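Fatty acid-binding protein TM_1468 (Thermotoga maritima, PDB 1VPV) binds long-chain fatty acids such as palmitate and may take part in lipid transport or fatty acid metabolism. Local coordinates at residues P78-F83 against A114-K119. Sequence-based numbering, arbitrary orientation.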
# COMPACT_ATOMS: atom_id res chain seq x y z
N PRO A 78 -8.12 11.94 -3.66
CA PRO A 78 -8.43 12.57 -4.95
C PRO A 78 -9.91 12.93 -5.01
O PRO A 78 -10.75 12.29 -4.34
CB PRO A 78 -8.13 11.45 -5.97
CG PRO A 78 -7.49 10.29 -5.16
CD PRO A 78 -8.03 10.48 -3.78
N SER A 79 -10.23 13.94 -5.80
CA SER A 79 -11.64 14.31 -5.97
C SER A 79 -12.34 13.30 -6.89
O SER A 79 -11.71 12.56 -7.66
CB SER A 79 -11.77 15.71 -6.57
OG SER A 79 -11.41 15.68 -7.96
N VAL A 80 -13.66 13.30 -6.82
CA VAL A 80 -14.46 12.56 -7.75
C VAL A 80 -14.05 12.87 -9.21
O VAL A 80 -13.92 11.97 -10.02
CB VAL A 80 -15.93 12.88 -7.51
CG1 VAL A 80 -16.84 12.29 -8.60
CG2 VAL A 80 -16.33 12.36 -6.12
N GLU A 81 -13.78 14.13 -9.50
CA GLU A 81 -13.37 14.57 -10.84
C GLU A 81 -12.06 13.92 -11.30
O GLU A 81 -11.94 13.53 -12.46
CB GLU A 81 -13.24 16.10 -10.86
CG GLU A 81 -12.92 16.71 -12.21
N ASP A 82 -11.07 13.84 -10.40
CA ASP A 82 -9.76 13.23 -10.72
C ASP A 82 -9.98 11.79 -11.18
O ASP A 82 -9.32 11.31 -12.11
CB ASP A 82 -8.86 13.20 -9.49
CG ASP A 82 -8.24 14.57 -9.15
OD1 ASP A 82 -8.29 15.50 -9.95
OD2 ASP A 82 -7.65 14.70 -8.06
N PHE A 83 -10.88 11.09 -10.49
CA PHE A 83 -11.27 9.75 -10.88
C PHE A 83 -12.01 9.70 -12.24
O PHE A 83 -11.69 8.82 -13.07
CB PHE A 83 -12.10 9.04 -9.80
CG PHE A 83 -11.26 8.36 -8.74
CD1 PHE A 83 -10.61 7.18 -9.01
CD2 PHE A 83 -11.13 8.91 -7.46
CE1 PHE A 83 -9.80 6.56 -8.04
CE2 PHE A 83 -10.37 8.29 -6.48
CZ PHE A 83 -9.69 7.11 -6.76
N ALA A 114 -13.85 7.31 -5.70
CA ALA A 114 -13.75 6.38 -6.81
C ALA A 114 -15.10 5.82 -7.17
O ALA A 114 -15.41 5.69 -8.35
CB ALA A 114 -12.79 5.23 -6.46
N VAL A 115 -15.90 5.51 -6.16
CA VAL A 115 -17.23 4.93 -6.36
C VAL A 115 -18.17 5.96 -6.92
O VAL A 115 -18.96 5.65 -7.81
CB VAL A 115 -17.85 4.31 -5.06
CG1 VAL A 115 -19.32 3.95 -5.26
CG2 VAL A 115 -17.11 3.08 -4.68
N LEU A 116 -18.08 7.18 -6.40
CA LEU A 116 -18.95 8.25 -6.90
C LEU A 116 -18.60 8.52 -8.36
O LEU A 116 -19.49 8.72 -9.19
CB LEU A 116 -18.85 9.51 -6.04
CG LEU A 116 -19.40 9.41 -4.61
CD1 LEU A 116 -19.02 10.63 -3.76
CD2 LEU A 116 -20.89 9.23 -4.61
N ALA A 117 -17.30 8.50 -8.67
CA ALA A 117 -16.86 8.80 -10.03
C ALA A 117 -17.40 7.73 -10.98
O ALA A 117 -17.76 8.05 -12.10
CB ALA A 117 -15.37 8.90 -10.10
N SER A 118 -17.51 6.48 -10.51
CA SER A 118 -17.99 5.36 -11.36
C SER A 118 -19.43 5.55 -11.85
O SER A 118 -19.82 4.97 -12.87
CB SER A 118 -17.93 4.03 -10.63
OG SER A 118 -18.92 3.96 -9.61
N LYS A 119 -20.21 6.32 -11.11
CA LYS A 119 -21.60 6.59 -11.47
C LYS A 119 -21.73 7.68 -12.52
O LYS A 119 -22.78 7.82 -13.11
CB LYS A 119 -22.44 6.94 -10.24
CG LYS A 119 -22.33 5.86 -9.16
CD LYS A 119 -23.50 5.84 -8.21
CE LYS A 119 -23.39 4.66 -7.27
NZ LYS A 119 -24.74 4.09 -6.97
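V80 and A117 mark the closest approach of the two backbones, their CA atoms 5.0 Å apart, where the first turn of helix 80-92 lies against the last turns of helix 110-118. No hydrogen bond links the two segments, so the interface rests on apolar contacts of V80 and F83 with A114, L116 and A117. S79 is the N-cap of helix 80-92, its OG accepting from D82 N at 3.1 Å with an N-H...O angle of 157°. P78, just before the cap, is tied to the partner helix through its carbonyl, hydrogen-bonded to S113 OG.

V80 and F83 make all the contacts from 78-83, in nearly equal parts. The F83 ring lies flat over A114: the methyl CB sits 3.6 Å from the ring centroid and only 13° off the normal, a CH-pi contact over the face. A114 N lies over the same face, 3.6 Å from F83 CD2, and the ring covers backbone as well as methyl. At the base of the ring, F83 CB meets A117 CB at 3.3 Å, the closest side-chain contact of the pair of segments. Both helices belong to the DegV fold and pack beside a mixed sheet; F83 also touches I38 of strand 35-43, while A114 reaches V127 of strand 125-129. The F83 side chain is about 8 Å from that of S108, a palmitate-binding residue, which places this helix pair near the lipid site without direct contact between F83 and the ligand.

Toward the more exposed side, V80 rests its two methyls on neighbouring residues of the other helix, A117 and L116. CG1, anti to the backbone N (chi1 171°), lies 3.8 Å from A117 CA, whereas CG2 meets L116 CB, also at 3.8 Å. A117 CB additionally packs against V80 O.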